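Local atomic coordinates of transcription initiation factor IIB (Methanocaldococcus vulcanius, PDB entry 5O9I), a protein that is a mini-intein with the HINT fold that probably excises itself from its host transcription factor by protein splicing, joining the flanking segments. Residues K37-D42 against E46-K51; D30-N35 against S70-H75; P11-E16 against I20-I25; F183-G186 against V191-N194. One frame throughout, in Å; residues are numbered along the deposited sequence.

Interaction 1: K37-D42 against E46-K51; sequences KNVRKD and EIARCK
The guanidinium of Arg-40, whose CG methylene packs against Ile-47 O, has the backbone carbonyl carbon of Asn-38 over one face, displaced toward the rim; a second flat group, the Glu-46 carboxylate, brings OE1 to 4.2 Å from Val-39 CG1 and gives OE2 to a salt bridge with Arg-74. Between these groups the backbones form a single antiparallel bridge. Arg-40 N donates to Ile-47 O at 2.7 Å and an N-H...O angle of 172°, nearly in line with the carbonyl. Ile-47 N answers at 2.8 Å from Arg-40 O, its donor tilted 23° from the carbonyl plane. Two CA-H...O contacts flank the pair, from Val-39 CA to Ile-47 O and from Glu-46 CA to Arg-40 O. With CG1 trans to the backbone N (chi1 169°), Val-39 turns CG2 onto Ala-48 CB at 4.1 Å, and both residues also touch Ile-33 of helix 25-34. The loop that follows this helix is thus held along edge strand 46-49 chiefly by a reciprocal pair of backbone bonds. Lys-41 NZ lies 4.8 Å from Glu-46 OE1, a separation that would probably add no more than a diffuse attraction.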
loop_
_atom_site.group_PDB
_atom_site.type_symbol
_atom_site.label_atom_id
_atom_site.label_comp_id
_atom_site.label_asym_id
_atom_site.label_seq_id
_atom_site.Cartn_x
_atom_site.Cartn_y
_atom_site.Cartn_z
ATOM N N LYS A 37 0.591 -22.966 6.589
ATOM C CA LYS A 37 1.172 -24.075 7.355
ATOM C C LYS A 37 2.427 -23.736 8.171
ATOM O O LYS A 37 2.657 -24.308 9.236
ATOM C CB LYS A 37 1.583 -25.234 6.434
ATOM C CG LYS A 37 0.584 -25.743 5.397
ATOM C CD LYS A 37 -0.495 -26.605 5.995
ATOM C CE LYS A 37 -1.469 -27.042 4.915
ATOM N NZ LYS A 37 -2.851 -26.834 5.398
ATOM N N ASN A 38 3.292 -22.921 7.594
ATOM C CA ASN A 38 4.520 -22.495 8.259
ATOM C C ASN A 38 4.649 -20.969 8.344
ATOM O O ASN A 38 5.459 -20.335 7.650
ATOM C CB ASN A 38 5.741 -23.119 7.562
ATOM C CG ASN A 38 5.668 -24.636 7.506
ATOM O OD1 ASN A 38 5.216 -25.285 8.448
ATOM N ND2 ASN A 38 6.102 -25.203 6.389
ATOM N N VAL A 39 3.870 -20.387 9.250
ATOM C CA VAL A 39 3.994 -18.958 9.610
ATOM C C VAL A 39 5.315 -18.751 10.334
ATOM O O VAL A 39 5.738 -19.610 11.107
ATOM C CB VAL A 39 2.840 -18.524 10.548
ATOM C CG1 VAL A 39 3.079 -17.151 11.162
ATOM C CG2 VAL A 39 1.528 -18.550 9.794
ATOM N N ARG A 40 5.953 -17.610 10.096
ATOM C CA ARG A 40 7.239 -17.279 10.734
ATOM C C ARG A 40 6.986 -16.109 11.696
ATOM O O ARG A 40 6.676 -15.027 11.253
ATOM C CB ARG A 40 8.339 -16.938 9.692
ATOM C CG ARG A 40 8.126 -17.318 8.205
ATOM C CD ARG A 40 8.335 -18.790 7.897
ATOM N NE ARG A 40 8.060 -19.125 6.483
ATOM C CZ ARG A 40 8.016 -20.365 5.971
ATOM N NH1 ARG A 40 8.226 -21.448 6.738
ATOM N NH2 ARG A 40 7.754 -20.540 4.675
ATOM N N LYS A 41 7.026 -16.362 12.997
ATOM C CA LYS A 41 6.424 -15.462 13.997
ATOM C C LYS A 41 7.521 -14.629 14.659
ATOM O O LYS A 41 7.344 -14.075 15.753
ATOM C CB LYS A 41 5.705 -16.282 15.064
ATOM C CG LYS A 41 4.661 -17.232 14.525
ATOM C CD LYS A 41 4.259 -18.282 15.551
ATOM C CE LYS A 41 3.621 -19.507 14.901
ATOM N NZ LYS A 41 2.214 -19.301 14.453
ATOM N N ASP A 42 8.643 -14.503 13.951
ATOM C CA ASP A 42 9.894 -14.218 14.627
ATOM C C ASP A 42 10.073 -12.702 14.706
ATOM O O ASP A 42 10.425 -12.027 13.734
ATOM C CB ASP A 42 11.075 -14.974 13.988
ATOM C CG ASP A 42 11.991 -15.679 15.048
ATOM O OD1 ASP A 42 13.147 -16.066 14.712
ATOM O OD2 ASP A 42 11.534 -15.843 16.207
ATOM N N GLU A 46 4.798 -11.221 12.265
ATOM C CA GLU A 46 4.470 -12.523 11.726
ATOM C C GLU A 46 4.432 -12.500 10.203
ATOM O O GLU A 46 3.890 -11.582 9.629
ATOM C CB GLU A 46 3.106 -12.908 12.193
ATOM C CG GLU A 46 2.972 -13.131 13.658
ATOM C CD GLU A 46 1.538 -13.472 13.949
ATOM O OE1 GLU A 46 1.184 -14.672 13.907
ATOM O OE2 GLU A 46 0.766 -12.504 14.103
ATOM N N ILE A 47 5.057 -13.493 9.577
ATOM C CA ILE A 47 5.189 -13.581 8.125
ATOM C C ILE A 47 4.714 -14.925 7.601
ATOM O O ILE A 47 4.968 -15.968 8.219
ATOM C CB ILE A 47 6.648 -13.408 7.710
ATOM C CG1 ILE A 47 7.110 -11.999 8.069
ATOM C CG2 ILE A 47 6.865 -13.657 6.228
ATOM C CD1 ILE A 47 7.905 -11.988 9.338
ATOM N N ALA A 48 4.045 -14.908 6.454
ATOM C CA ALA A 48 3.575 -16.136 5.827
ATOM C C ALA A 48 3.627 -16.057 4.326
ATOM O O ALA A 48 3.381 -15.013 3.733
ATOM C CB ALA A 48 2.152 -16.481 6.284
ATOM N N ARG A 49 3.955 -17.178 3.704
ATOM C CA ARG A 49 4.046 -17.259 2.273
ATOM C C ARG A 49 2.635 -17.382 1.763
ATOM O O ARG A 49 1.822 -17.984 2.421
ATOM C CB ARG A 49 4.897 -18.454 1.847
ATOM C CG ARG A 49 5.511 -18.243 0.486
ATOM C CD ARG A 49 6.043 -19.529 -0.110
ATOM N NE ARG A 49 5.011 -20.540 -0.347
ATOM C CZ ARG A 49 4.127 -20.541 -1.348
ATOM N NH1 ARG A 49 4.092 -19.573 -2.264
ATOM N NH2 ARG A 49 3.258 -21.541 -1.442
ATOM N N CYS A 50 2.340 -16.765 0.618
ATOM C CA CYS A 50 1.028 -16.928 -0.033
ATOM C C CYS A 50 1.180 -17.174 -1.515
ATOM O O CYS A 50 2.224 -16.954 -2.105
ATOM C CB CYS A 50 0.089 -15.750 0.251
ATOM S SG CYS A 50 0.721 -14.113 -0.134
ATOM N N LYS A 51 0.111 -17.698 -2.085
ATOM C CA LYS A 51 0.100 -18.258 -3.435
ATOM C C LYS A 51 -1.226 -17.878 -4.068
ATOM O O LYS A 51 -2.181 -17.592 -3.359
ATOM C CB LYS A 51 0.187 -19.778 -3.284
ATOM C CG LYS A 51 0.403 -20.631 -4.546
ATOM C CD LYS A 51 -0.119 -22.053 -4.349
ATOM C CE LYS A 51 0.989 -23.109 -4.260
ATOM N NZ LYS A 51 0.481 -24.383 -3.684
#

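Interaction 2: D30-N35 against S70-H75; sequences DEIIKN and SEVSRH
Ile-33 lays its CD1 methyl over one face of the Arg-74 guanidinium, 3.6 Å from NE, and continues along the chain to CD, so that the aliphatic and the charged parts of the arginine share one apolar cover. Its CG2 branch approaches NH2 of the same group. Arg-74 is placed for this by a first torsion that puts CG between the backbone N and the carbonyl carbon, and by a chain extended from CG to NE that carries the head toward helix 25-34. At the edge of the guanidinium, near its plane, Asp-30 OD1 meets NH1 at 2.9 Å in a salt bridge. The hydrogen bond within it is weak, bent to 141° at the hydrogen, and the carboxylate plane stands 72° from that of the guanidinium, so the two groups do not pair flat and side by side. Farther along, Ile-32 CG2 touches Val-72 CG2 at 3.9 Å, the side chains crossing at a slant. The helix and strand axes pass 9.0 Å apart at 107°, as a helix laid across a sheet strand. Asp-30 OD1 also accepts from Tyr-173 OH, on the neighbouring strand 171-176, and Arg-74 has a second carboxylate partner in Glu-46. One arginine therefore links the helix to the sheet, and its positive charge would be expected to be shared between two acids rather than matched by Asp-30 alone.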
loop_
_atom_site.group_PDB
_atom_site.type_symbol
_atom_site.label_atom_id
_atom_site.label_comp_id
_atom_site.label_asym_id
_atom_site.label_seq_id
_atom_site.Cartn_x
_atom_site.Cartn_y
_atom_site.Cartn_z
ATOM N N ASP A 30 -4.874 -11.848 7.775
ATOM C CA ASP A 30 -5.308 -12.699 8.907
ATOM C C ASP A 30 -5.695 -14.068 8.367
ATOM O O ASP A 30 -5.059 -15.058 8.662
ATOM C CB ASP A 30 -6.456 -12.061 9.666
ATOM C CG ASP A 30 -6.019 -10.813 10.426
ATOM O OD1 ASP A 30 -4.858 -10.437 10.254
ATOM O OD2 ASP A 30 -6.784 -10.187 11.198
ATOM N N GLU A 31 -6.663 -14.094 7.479
ATOM C CA GLU A 31 -7.121 -15.335 6.842
ATOM C C GLU A 31 -5.975 -16.175 6.267
ATOM O O GLU A 31 -5.814 -17.305 6.615
ATOM C CB GLU A 31 -8.149 -15.027 5.740
ATOM C CG GLU A 31 -9.007 -16.222 5.347
ATOM C CD GLU A 31 -9.067 -16.537 3.846
ATOM O OE1 GLU A 31 -8.747 -15.667 2.962
ATOM O OE2 GLU A 31 -9.436 -17.702 3.564
ATOM N N ILE A 32 -5.162 -15.609 5.428
ATOM C CA ILE A 32 -4.015 -16.314 4.820
ATOM C C ILE A 32 -3.074 -16.926 5.827
ATOM O O ILE A 32 -2.690 -18.094 5.679
ATOM C CB ILE A 32 -3.184 -15.348 3.973
ATOM C CG1 ILE A 32 -3.943 -15.020 2.689
ATOM C CG2 ILE A 32 -1.836 -15.938 3.604
ATOM C CD1 ILE A 32 -3.463 -13.745 2.068
ATOM N N ILE A 33 -2.664 -16.113 6.810
ATOM C CA ILE A 33 -1.839 -16.551 7.945
ATOM C C ILE A 33 -2.561 -17.669 8.688
ATOM O O ILE A 33 -1.970 -18.735 8.940
ATOM C CB ILE A 33 -1.541 -15.381 8.941
ATOM C CG1 ILE A 33 -0.483 -14.432 8.356
ATOM C CG2 ILE A 33 -1.137 -15.857 10.364
ATOM C CD1 ILE A 33 -0.213 -13.171 9.152
ATOM N N LYS A 34 -3.832 -17.400 9.031
ATOM C CA LYS A 34 -4.666 -18.327 9.754
ATOM C C LYS A 34 -4.681 -19.712 9.094
ATOM O O LYS A 34 -4.618 -20.714 9.821
ATOM C CB LYS A 34 -6.114 -17.800 9.928
ATOM C CG LYS A 34 -6.853 -18.324 11.166
ATOM C CD LYS A 34 -8.282 -18.836 10.938
ATOM C CE LYS A 34 -8.935 -19.214 12.268
ATOM N NZ LYS A 34 -9.801 -20.434 12.225
ATOM N N ASN A 35 -4.737 -19.789 7.753
ATOM C CA ASN A 35 -4.820 -21.104 7.092
ATOM C C ASN A 35 -3.616 -21.501 6.276
ATOM O O ASN A 35 -3.727 -22.339 5.367
ATOM C CB ASN A 35 -6.114 -21.281 6.268
ATOM C CG ASN A 35 -6.454 -20.109 5.421
ATOM O OD1 ASN A 35 -5.592 -19.367 4.940
ATOM N ND2 ASN A 35 -7.755 -19.936 5.207
ATOM N N SER A 70 4.353 -12.633 -3.086
ATOM C CA SER A 70 5.089 -13.799 -2.587
ATOM C C SER A 70 4.735 -14.114 -1.157
ATOM O O SER A 70 4.499 -15.296 -0.806
ATOM C CB SER A 70 6.587 -13.515 -2.689
ATOM O OG SER A 70 6.859 -12.218 -2.171
ATOM N N GLU A 71 4.727 -13.079 -0.324
ATOM C CA GLU A 71 4.392 -13.241 1.111
ATOM C C GLU A 71 3.743 -12.012 1.753
ATOM O O GLU A 71 3.833 -10.906 1.261
ATOM C CB GLU A 71 5.645 -13.613 1.931
ATOM C CG GLU A 71 6.933 -12.964 1.446
ATOM C CD GLU A 71 7.898 -12.603 2.542
ATOM O OE1 GLU A 71 8.116 -13.461 3.412
ATOM O OE2 GLU A 71 8.422 -11.468 2.528
ATOM N N VAL A 72 3.102 -12.244 2.892
ATOM C CA VAL A 72 2.363 -11.230 3.629
ATOM C C VAL A 72 2.865 -11.194 5.052
ATOM O O VAL A 72 3.445 -12.145 5.495
ATOM C CB VAL A 72 0.838 -11.513 3.616
ATOM C CG1 VAL A 72 0.311 -11.401 2.195
ATOM C CG2 VAL A 72 0.474 -12.877 4.235
ATOM N N SER A 73 2.602 -10.096 5.760
ATOM C CA SER A 73 3.113 -9.854 7.093
ATOM C C SER A 73 2.160 -8.984 7.870
ATOM O O SER A 73 1.372 -8.276 7.282
ATOM C CB SER A 73 4.500 -9.178 7.045
ATOM O OG SER A 73 4.496 -7.854 6.493
ATOM N N ARG A 74 2.231 -9.071 9.199
ATOM C CA ARG A 74 1.581 -8.137 10.094
ATOM C C ARG A 74 2.358 -7.930 11.393
ATOM O O ARG A 74 3.153 -8.742 11.770
ATOM C CB ARG A 74 0.188 -8.651 10.425
ATOM C CG ARG A 74 0.176 -9.836 11.378
ATOM C CD ARG A 74 -1.208 -10.438 11.477
ATOM N NE ARG A 74 -1.199 -11.656 12.274
ATOM C CZ ARG A 74 -2.268 -12.390 12.587
ATOM N NH1 ARG A 74 -3.476 -12.053 12.190
ATOM N NH2 ARG A 74 -2.125 -13.502 13.272
ATOM N N HIS A 75 2.066 -6.836 12.064
ATOM C CA HIS A 75 2.697 -6.519 13.312
ATOM C C HIS A 75 1.853 -5.609 14.139
ATOM O O HIS A 75 1.264 -4.677 13.576
ATOM C CB HIS A 75 4.143 -5.992 13.191
ATOM C CG HIS A 75 4.361 -4.704 12.458
ATOM N ND1 HIS A 75 4.495 -4.645 11.083
ATOM C CD2 HIS A 75 4.671 -3.465 12.914
ATOM C CE1 HIS A 75 4.778 -3.407 10.717
ATOM N NE2 HIS A 75 4.896 -2.672 11.810
#

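Interaction 3: P11-E16 against I20-I25; sequences PIIIKE and IKVVKI
Four backbone hydrogen bonds fasten strands 11-16 and 20-24 into an antiparallel beta hairpin of the HINT fold. The straightest runs from Ile-14 N to Lys-21 O, 2.9 Å and 170°, and is returned from Lys-21 N to Ile-14 O at 3.0 Å; Ile-12 and Val-23 exchange the other two, at 3.1 Å for Ile-12 N to Val-23 O. Strand axes 4.7 Å apart at 149° show the twist of the pair. Charge contributes little: Glu-16 OE1 stands 4.2 Å from Lys-21 NZ, beyond a salt bridge, and touches CE of that lysine instead. On the face of Ile-12, Ile-14, Lys-21 and Val-23, the lysine chain leans on isoleucine, CG to Ile-14 CG1 at 3.7 Å. With an alanine here, Ile-14 CG1 would probably lose its neighbouring methylene and Glu-16 the nearby positive charge. Leu-28 of helix 25-34 touches Ile-12, Ile-14 and Val-23, extending this face into the core. The other face carries Ile-13, Lys-15, Ile-20 and Val-22; there the bent Lys-15 chain rests CD on Ile-20 CG1. On the Leu-28 side, Ile-12 CG1, swung between its backbone N and carbonyl carbon (chi1 44°), meets Val-23 CG2 at 3.5 Å.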
loop_
_atom_site.group_PDB
_atom_site.type_symbol
_atom_site.label_atom_id
_atom_site.label_comp_id
_atom_site.label_asym_id
_atom_site.label_seq_id
_atom_site.Cartn_x
_atom_site.Cartn_y
_atom_site.Cartn_z
ATOM N N PRO A 11 -8.760 -1.086 1.887
ATOM C CA PRO A 11 -9.068 -2.066 0.866
ATOM C C PRO A 11 -8.008 -2.157 -0.237
ATOM O O PRO A 11 -7.263 -1.191 -0.503
ATOM C CB PRO A 11 -10.408 -1.579 0.317
ATOM C CG PRO A 11 -10.355 -0.112 0.501
ATOM C CD PRO A 11 -9.540 0.159 1.707
ATOM N N ILE A 12 -7.975 -3.332 -0.846
ATOM C CA ILE A 12 -7.103 -3.631 -1.950
ATOM C C ILE A 12 -7.806 -4.495 -2.968
ATOM O O ILE A 12 -8.618 -5.337 -2.663
ATOM C CB ILE A 12 -5.804 -4.427 -1.573
ATOM C CG1 ILE A 12 -6.175 -5.552 -0.615
ATOM C CG2 ILE A 12 -4.716 -3.521 -1.008
ATOM C CD1 ILE A 12 -5.041 -6.493 -0.310
ATOM N N ILE A 13 -7.404 -4.305 -4.194
ATOM C CA ILE A 13 -7.956 -5.070 -5.269
ATOM C C ILE A 13 -6.984 -6.212 -5.438
ATOM O O ILE A 13 -5.799 -5.981 -5.641
ATOM C CB ILE A 13 -8.047 -4.207 -6.519
ATOM C CG1 ILE A 13 -8.887 -2.940 -6.192
ATOM C CG2 ILE A 13 -8.612 -5.065 -7.605
ATOM C CD1 ILE A 13 -9.042 -1.902 -7.280
ATOM N N ILE A 14 -7.471 -7.433 -5.363
ATOM C CA ILE A 14 -6.610 -8.565 -5.636
ATOM C C ILE A 14 -7.215 -9.436 -6.693
ATOM O O ILE A 14 -8.415 -9.341 -6.964
ATOM C CB ILE A 14 -6.362 -9.363 -4.378
ATOM C CG1 ILE A 14 -7.628 -10.107 -3.970
ATOM C CG2 ILE A 14 -5.843 -8.458 -3.244
ATOM C CD1 ILE A 14 -7.479 -10.944 -2.695
ATOM N N LYS A 15 -6.387 -10.270 -7.289
ATOM C CA LYS A 15 -6.863 -11.434 -8.021
ATOM C C LYS A 15 -6.433 -12.779 -7.344
ATOM O O LYS A 15 -5.241 -13.080 -7.218
ATOM C CB LYS A 15 -6.297 -11.351 -9.390
ATOM C CG LYS A 15 -7.018 -12.187 -10.400
ATOM C CD LYS A 15 -7.158 -11.401 -11.712
ATOM C CE LYS A 15 -5.840 -11.143 -12.398
ATOM N NZ LYS A 15 -5.351 -12.410 -13.026
ATOM N N GLU A 16 -7.420 -13.555 -6.892
ATOM C CA GLU A 16 -7.200 -14.833 -6.193
ATOM C C GLU A 16 -7.671 -16.011 -7.022
ATOM O O GLU A 16 -8.848 -16.141 -7.289
ATOM C CB GLU A 16 -7.916 -14.826 -4.855
ATOM C CG GLU A 16 -7.408 -15.908 -3.931
ATOM C CD GLU A 16 -8.214 -16.064 -2.672
ATOM O OE1 GLU A 16 -8.778 -15.032 -2.246
ATOM O OE2 GLU A 16 -8.259 -17.205 -2.121
ATOM N N ILE A 20 -11.288 -11.490 -9.393
ATOM C CA ILE A 20 -11.004 -10.226 -8.813
ATOM C C ILE A 20 -11.931 -9.976 -7.662
ATOM O O ILE A 20 -13.126 -10.298 -7.720
ATOM C CB ILE A 20 -11.084 -9.132 -9.887
ATOM C CG1 ILE A 20 -9.874 -9.333 -10.772
ATOM C CG2 ILE A 20 -10.930 -7.752 -9.279
ATOM C CD1 ILE A 20 -9.993 -8.768 -12.138
ATOM N N LYS A 21 -11.377 -9.379 -6.626
ATOM C CA LYS A 21 -12.204 -8.878 -5.573
ATOM C C LYS A 21 -11.560 -7.795 -4.803
ATOM O O LYS A 21 -10.354 -7.597 -4.871
ATOM C CB LYS A 21 -12.518 -10.002 -4.635
ATOM C CG LYS A 21 -11.295 -10.750 -4.132
ATOM C CD LYS A 21 -11.648 -11.884 -3.212
ATOM C CE LYS A 21 -11.064 -13.213 -3.708
ATOM N NZ LYS A 21 -11.813 -13.744 -4.884
ATOM N N VAL A 22 -12.394 -7.105 -4.042
ATOM C CA VAL A 22 -11.977 -6.074 -3.125
ATOM C C VAL A 22 -12.149 -6.590 -1.714
ATOM O O VAL A 22 -13.226 -6.967 -1.335
ATOM C CB VAL A 22 -12.803 -4.802 -3.360
ATOM C CG1 VAL A 22 -12.289 -3.642 -2.501
ATOM C CG2 VAL A 22 -12.776 -4.443 -4.850
ATOM N N VAL A 23 -11.073 -6.566 -0.946
ATOM C CA VAL A 23 -11.008 -7.146 0.385
ATOM C C VAL A 23 -10.439 -6.110 1.301
ATOM O O VAL A 23 -9.790 -5.196 0.848
ATOM C CB VAL A 23 -10.059 -8.337 0.384
ATOM C CG1 VAL A 23 -10.409 -9.341 -0.720
ATOM C CG2 VAL A 23 -8.646 -7.879 0.107
ATOM N N LYS A 24 -10.642 -6.245 2.589
ATOM C CA LYS A 24 -9.892 -5.419 3.533
ATOM C C LYS A 24 -8.537 -6.168 3.617
ATOM O O LYS A 24 -8.504 -7.412 3.542
ATOM C CB LYS A 24 -10.555 -5.340 4.917
ATOM C CG LYS A 24 -12.065 -5.143 4.986
ATOM C CD LYS A 24 -12.464 -3.687 5.207
ATOM C CE LYS A 24 -13.833 -3.576 5.856
ATOM N NZ LYS A 24 -13.727 -3.727 7.340
ATOM N N ILE A 25 -7.447 -5.416 3.723
ATOM C CA ILE A 25 -6.101 -6.002 3.688
ATOM C C ILE A 25 -5.806 -6.877 4.902
ATOM O O ILE A 25 -5.158 -7.930 4.764
ATOM C CB ILE A 25 -4.982 -4.945 3.484
ATOM C CG1 ILE A 25 -3.611 -5.607 3.323
ATOM C CG2 ILE A 25 -4.914 -3.932 4.610
ATOM C CD1 ILE A 25 -2.521 -4.666 2.853
#

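Interaction 4: F183-G186 against V191-N194; sequences FIAG and VLHN
Phe-183 and Leu-192 face each other across an antiparallel beta hairpin near the centre of the chain, the one that brings the end of the HINT fold back into the core. The phenyl ring is set over its partner by a first torsion of 68°, which places CG between the backbone N and the carbonyl carbon, and the leucine lies beneath one face. Its CB is 4.3 Å from the ring centroid and 18° off the normal, a CH-pi contact, while CD2 meets both CE2 and CZ, each at 3.6 Å. The two side chains slant across one another, so the leucine lies over the outer rim of the ring, CB on the CE1 side and CD2 by CE2 and CZ. The same CD2 methyl lies close to Ala-185 CB. At the ring edge stands the side chain of Asn-194. A serine in place of Phe-183 would probably uncover Leu-192 CB and CD2 and open a gap beside Val-55 and Leu-175, which the ring also touches.

The backbone fixes the register: Phe-183 N to Leu-192 O and Leu-192 N to Phe-183 O, the latter 2.8 Å and nearly straight, form a hydrogen-bonded pair, and strand axes at 129° show strong twisting. Beyond it strand 191-193 runs out to His-193 and Asn-194, matching the His-Asn pair with which inteins typically end, consistent with a C-terminal splice junction. On the opposite face of the hairpin, Ile-184 CG2 and Val-191 CG2 meet at 4.0 Å.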
loop_
_atom_site.group_PDB
_atom_site.type_symbol
_atom_site.label_atom_id
_atom_site.label_comp_id
_atom_site.label_asym_id
_atom_site.label_seq_id
_atom_site.Cartn_x
_atom_site.Cartn_y
_atom_site.Cartn_z
ATOM N N PHE A 183 2.719 -1.385 -4.607
ATOM C CA PHE A 183 1.350 -1.770 -4.864
ATOM C C PHE A 183 0.435 -0.683 -4.374
ATOM O O PHE A 183 0.826 0.207 -3.661
ATOM C CB PHE A 183 0.992 -3.032 -4.153
ATOM C CG PHE A 183 0.951 -2.872 -2.654
ATOM C CD1 PHE A 183 2.124 -2.930 -1.906
ATOM C CD2 PHE A 183 -0.250 -2.688 -1.988
ATOM C CE1 PHE A 183 2.119 -2.790 -0.522
ATOM C CE2 PHE A 183 -0.274 -2.541 -0.600
ATOM C CZ PHE A 183 0.922 -2.589 0.141
ATOM N N ILE A 184 -0.806 -0.782 -4.741
ATOM C CA ILE A 184 -1.710 0.273 -4.357
ATOM C C ILE A 184 -2.712 -0.248 -3.411
ATOM O O ILE A 184 -3.056 -1.430 -3.414
ATOM C CB ILE A 184 -2.394 0.902 -5.568
ATOM C CG1 ILE A 184 -3.425 -0.061 -6.126
ATOM C CG2 ILE A 184 -1.324 1.257 -6.621
ATOM C CD1 ILE A 184 -3.920 0.306 -7.437
ATOM N N ALA A 185 -3.192 0.672 -2.613
ATOM C CA ALA A 185 -4.191 0.340 -1.613
ATOM C C ALA A 185 -4.915 1.628 -1.233
ATOM O O ALA A 185 -4.421 2.723 -1.518
ATOM C CB ALA A 185 -3.510 -0.287 -0.405
ATOM N N GLY A 186 -6.085 1.485 -0.618
ATOM C CA GLY A 186 -6.868 2.655 -0.185
ATOM C C GLY A 186 -7.929 2.930 -1.225
ATOM O O GLY A 186 -7.792 2.527 -2.368
ATOM N N VAL A 191 -0.386 4.801 -3.997
ATOM C CA VAL A 191 0.743 3.884 -4.293
ATOM C C VAL A 191 1.715 3.763 -3.106
ATOM O O VAL A 191 2.265 4.777 -2.642
ATOM C CB VAL A 191 1.589 4.375 -5.464
ATOM C CG1 VAL A 191 2.614 3.342 -5.845
ATOM C CG2 VAL A 191 0.683 4.742 -6.641
ATOM N N LEU A 192 1.963 2.541 -2.647
ATOM C CA LEU A 192 2.833 2.292 -1.502
ATOM C C LEU A 192 4.108 1.663 -1.970
ATOM O O LEU A 192 4.061 0.879 -2.909
ATOM C CB LEU A 192 2.140 1.299 -0.586
ATOM C CG LEU A 192 1.114 1.831 0.441
ATOM C CD1 LEU A 192 0.520 3.177 0.080
ATOM C CD2 LEU A 192 -0.051 0.886 0.580
ATOM N N HIS A 193 5.231 1.999 -1.331
ATOM C CA HIS A 193 6.586 1.429 -1.652
ATOM C C HIS A 193 7.098 0.469 -0.593
ATOM O O HIS A 193 7.013 0.763 0.608
ATOM C CB HIS A 193 7.619 2.552 -1.759
ATOM C CG HIS A 193 8.992 2.078 -2.123
ATOM N ND1 HIS A 193 9.274 1.410 -3.302
ATOM C CD2 HIS A 193 10.170 2.189 -1.469
ATOM C CE1 HIS A 193 10.563 1.119 -3.349
ATOM N NE2 HIS A 193 11.133 1.590 -2.254
ATOM N N ASN A 194 7.676 -0.644 -1.027
ATOM C CA ASN A 194 8.204 -1.672 -0.082
ATOM C C ASN A 194 9.540 -1.280 0.590
ATOM O O ASN A 194 10.432 -0.777 -0.078
ATOM C CB ASN A 194 8.339 -3.027 -0.810
ATOM C CG ASN A 194 7.022 -3.794 -0.883
ATOM O OD1 ASN A 194 6.001 -3.407 -0.244
ATOM N ND2 ASN A 194 7.033 -4.915 -1.656
#

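From the N terminus, interaction 3 closes first, a short hairpin whose second strand leads directly into helix 25-34. The helix then enters interaction 2, which closes a long loop on strand 71-76; interaction 1 is nested inside that loop, pairing the stretch after the helix with strand 46-49. Interactions 1 and 2 share one sheet, where strands 46-49 and 71-76 are neighbours, and touch through Glu-46 and Arg-74 and through Ala-48 O and Val-72 N. Interaction 4 closes last, in series with the others and about 17 Å from interaction 2 between centres. It meets interaction 3 where Pro-11 O approaches Gly-186 N at 2.9 Å, bringing the N-terminal and C-terminal hairpins together.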